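Long-range contact in phosphoribosylaminoimidazole-succinocarboxamide synthase (Thermotoga maritima, PDB 1KUT), which catalyses the ATP-dependent joining of L-aspartate to a carboxyaminoimidazole ribotide, giving SAICAR in the de novo pathway to IMP: residues G40-E45 with K216-L221. Numbering follows the deposited sequence.
Sequences GSICAE and KYREVL
Ile-42 points from helix 39-55 toward helix 214-229 and meets three residues there. CG2 of Ile-42 lies anti to the backbone N and comes up to Tyr-217 CB at 3.5 Å. The two side chains cross at about a right angle, with the methyl near the plane of the ring, at its edge. The other branch, CG1, is anti to the carbonyl carbon and runs on extended. It brings CD1 of Ile-42 to 3.7 Å from CG of Arg-218. Ile-42 CG1 itself lies 4.2 Å from Leu-221 CD2. Arg-218 starts away from the contact and bends at chi3. Its CG packs on Ile-42, while NH1 forms a salt bridge with Asp-212.

Cys-43 gives a sulfur-aromatic contact, also at the ring edge. SG of Cys-43 is 3.6 Å from Tyr-217 CD2. The same SG of Cys-43 lies 4.7 Å from the centroid of the Tyr-217 ring. Its direction is 74° off the ring normal. With CG beside the backbone N (chi1 -65°), the Tyr-217 ring carries its OH to Asp-190, to which it is hydrogen-bonded.

This is helix-helix packing within the SAICAR synthetase fold. It joins the helix that follows strand 16-21 to the last helix of the chain. The axes of 40-45 and 216-221 approach to 9.6 Å and cross at 31°, N-to-C directions roughly the same. No hydrogen bond links the two segments.

Glu-45 lies about one turn on from Ile-42 and is fully extended, with CG anti to the backbone N. Leu-221 meets it at about a right angle. CD1 of Leu-221 lies against the stem, 3.7 Å from Glu-45 CG. CD2 of Leu-221 lies 3.6 Å from Glu-45 OE2. The carboxylate forms a salt bridge with Arg-225, one turn further along helix 214-229. An alanine in place of Glu-45 has neither the carboxylate nor CG, and would probably loosen the packing of Leu-221 and leave Arg-225 without this partner. Tyr-66 of strand 63-67 also touches the Glu-45 side chain.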
ATOM      1  N   GLY B  40      17.698  25.738   7.979  1.00 29.42           N
ATOM      2  CA  GLY B  40      18.017  24.632   8.870  1.00 28.19           C
ATOM      3  C   GLY B  40      17.782  24.988  10.328  1.00 27.77           C
ATOM      4  O   GLY B  40      17.277  24.177  11.107  1.00 27.73           O
ATOM      5  N   SER B  41      18.144  26.213  10.699  1.00 27.24           N
ATOM      6  CA  SER B  41      17.977  26.708  12.064  1.00 26.39           C
ATOM      7  C   SER B  41      16.500  26.792  12.412  1.00 25.76           C
ATOM      8  O   SER B  41      16.086  26.508  13.537  1.00 25.57           O
ATOM      9  CB  SER B  41      18.607  28.093  12.175  1.00 26.80           C
ATOM     10  OG  SER B  41      19.866  28.105  11.509  1.00 28.43           O
ATOM     11  N   ILE B  42      15.709  27.191  11.423  1.00 25.15           N
ATOM     12  CA  ILE B  42      14.271  27.332  11.575  1.00 24.63           C
ATOM     13  C   ILE B  42      13.635  25.975  11.864  1.00 24.04           C
ATOM     14  O   ILE B  42      12.870  25.833  12.810  1.00 23.35           O
ATOM     15  CB  ILE B  42      13.656  27.959  10.282  1.00 24.63           C
ATOM     16  CG1 ILE B  42      13.803  29.484  10.345  1.00 24.98           C
ATOM     17  CG2 ILE B  42      12.209  27.536  10.105  1.00 24.56           C
ATOM     18  CD1 ILE B  42      13.284  30.217   9.126  1.00 24.71           C
ATOM     19  N   CYS B  43      13.974  24.979  11.053  1.00 23.49           N
ATOM     20  CA  CYS B  43      13.410  23.645  11.222  1.00 23.13           C
ATOM     21  C   CYS B  43      13.895  22.969  12.509  1.00 22.42           C
ATOM     22  O   CYS B  43      13.120  22.308  13.201  1.00 22.47           O
ATOM     23  CB  CYS B  43      13.730  22.788   9.988  1.00 23.32           C
ATOM     24  SG  CYS B  43      12.771  23.276   8.484  1.00 25.50           S
ATOM     25  N   ALA B  44      15.168  23.151  12.840  1.00 21.69           N
ATOM     26  CA  ALA B  44      15.717  22.564  14.050  1.00 21.21           C
ATOM     27  C   ALA B  44      14.917  23.061  15.240  1.00 20.97           C
ATOM     28  O   ALA B  44      14.466  22.271  16.070  1.00 21.11           O
ATOM     29  CB  ALA B  44      17.199  22.944  14.210  1.00 20.87           C
ATOM     30  N   GLU B  45      14.718  24.370  15.319  1.00 20.48           N
ATOM     31  CA  GLU B  45      13.972  24.919  16.446  1.00 20.20           C
ATOM     32  C   GLU B  45      12.482  24.562  16.490  1.00 19.53           C
ATOM     33  O   GLU B  45      11.950  24.292  17.565  1.00 19.14           O
ATOM     34  CB  GLU B  45      14.146  26.433  16.517  1.00 20.42           C
ATOM     35  CG  GLU B  45      13.436  27.062  17.688  1.00 20.98           C
ATOM     36  CD  GLU B  45      13.634  28.565  17.737  1.00 22.58           C
ATOM     37  OE1 GLU B  45      13.043  29.210  18.640  1.00 22.23           O
ATOM     38  OE2 GLU B  45      14.387  29.095  16.871  1.00 23.16           O
ATOM     39  N   LYS B 216       6.924  30.610   4.764  1.00 32.55           N
ATOM     40  CA  LYS B 216       6.044  29.698   5.493  1.00 31.91           C
ATOM     41  C   LYS B 216       6.767  29.150   6.718  1.00 31.39           C
ATOM     42  O   LYS B 216       6.155  28.990   7.779  1.00 31.49           O
ATOM     43  CB  LYS B 216       5.573  28.533   4.608  1.00 32.06           C
ATOM     44  CG  LYS B 216       6.591  27.410   4.411  1.00 32.64           C
ATOM     45  CD  LYS B 216       5.958  26.198   3.722  1.00 32.95           C
ATOM     46  CE  LYS B 216       6.983  25.086   3.479  1.00 33.22           C
ATOM     47  NZ  LYS B 216       6.409  23.929   2.711  1.00 33.45           N
ATOM     48  N   TYR B 217       8.066  28.870   6.574  1.00 30.64           N
ATOM     49  CA  TYR B 217       8.863  28.349   7.680  1.00 30.05           C
ATOM     50  C   TYR B 217       8.951  29.370   8.803  1.00 29.95           C
ATOM     51  O   TYR B 217       8.767  29.032   9.980  1.00 29.69           O
ATOM     52  CB  TYR B 217      10.282  27.992   7.220  1.00 30.11           C
ATOM     53  CG  TYR B 217      10.338  26.856   6.228  1.00 30.67           C
ATOM     54  CD1 TYR B 217      10.053  27.068   4.878  1.00 30.96           C
ATOM     55  CD2 TYR B 217      10.659  25.557   6.640  1.00 30.92           C
ATOM     56  CE1 TYR B 217      10.090  26.018   3.957  1.00 30.99           C
ATOM     57  CE2 TYR B 217      10.692  24.493   5.728  1.00 31.07           C
ATOM     58  CZ  TYR B 217      10.407  24.736   4.388  1.00 31.36           C
ATOM     59  OH  TYR B 217      10.439  23.710   3.478  1.00 31.44           O
ATOM     60  N   ARG B 218       9.241  30.618   8.445  1.00 29.52           N
ATOM     61  CA  ARG B 218       9.342  31.663   9.446  1.00 29.33           C
ATOM     62  C   ARG B 218       8.020  31.765  10.187  1.00 29.14           C
ATOM     63  O   ARG B 218       8.000  31.835  11.418  1.00 29.19           O
ATOM     64  CB  ARG B 218       9.699  33.008   8.801  1.00 29.87           C
ATOM     65  CG  ARG B 218      11.114  33.078   8.210  1.00 31.04           C
ATOM     66  CD  ARG B 218      11.516  34.521   7.899  1.00 32.02           C
ATOM     67  NE  ARG B 218      10.498  35.201   7.095  1.00 33.51           N
ATOM     68  CZ  ARG B 218      10.494  35.272   5.762  1.00 34.04           C
ATOM     69  NH1 ARG B 218      11.465  34.711   5.048  1.00 33.82           N
ATOM     70  NH2 ARG B 218       9.494  35.895   5.141  1.00 34.29           N
ATOM     71  N   GLU B 219       6.916  31.755   9.439  1.00 29.02           N
ATOM     72  CA  GLU B 219       5.583  31.846  10.038  1.00 28.94           C
ATOM     73  C   GLU B 219       5.302  30.668  10.974  1.00 28.03           C
ATOM     74  O   GLU B 219       4.806  30.857  12.085  1.00 27.46           O
ATOM     75  CB  GLU B 219       4.506  31.941   8.939  1.00 30.27           C
ATOM     76  CG  GLU B 219       4.417  33.331   8.279  1.00 32.11           C
ATOM     77  CD  GLU B 219       3.343  33.435   7.188  1.00 33.20           C
ATOM     78  OE1 GLU B 219       3.217  34.522   6.573  1.00 33.46           O
ATOM     79  OE2 GLU B 219       2.628  32.439   6.940  1.00 34.26           O
ATOM     80  N   VAL B 220       5.615  29.452  10.533  1.00 27.51           N
ATOM     81  CA  VAL B 220       5.405  28.277  11.393  1.00 27.07           C
ATOM     82  C   VAL B 220       6.184  28.427  12.705  1.00 26.54           C
ATOM     83  O   VAL B 220       5.622  28.271  13.793  1.00 26.08           O
ATOM     84  CB  VAL B 220       5.852  26.964  10.700  1.00 27.08           C
ATOM     85  CG1 VAL B 220       5.796  25.802  11.689  1.00 26.75           C
ATOM     86  CG2 VAL B 220       4.948  26.676   9.519  1.00 26.99           C
ATOM     87  N   LEU B 221       7.471  28.742  12.607  1.00 26.62           N
ATOM     88  CA  LEU B 221       8.278  28.913  13.809  1.00 27.42           C
ATOM     89  C   LEU B 221       7.660  29.917  14.781  1.00 27.84           C
ATOM     90  O   LEU B 221       7.398  29.574  15.940  1.00 27.67           O
ATOM     91  CB  LEU B 221       9.705  29.360  13.463  1.00 26.85           C
ATOM     92  CG  LEU B 221      10.643  29.535  14.671  1.00 26.52           C
ATOM     93  CD1 LEU B 221      10.662  28.259  15.507  1.00 25.86           C
ATOM     94  CD2 LEU B 221      12.061  29.876  14.199  1.00 25.90           C
TER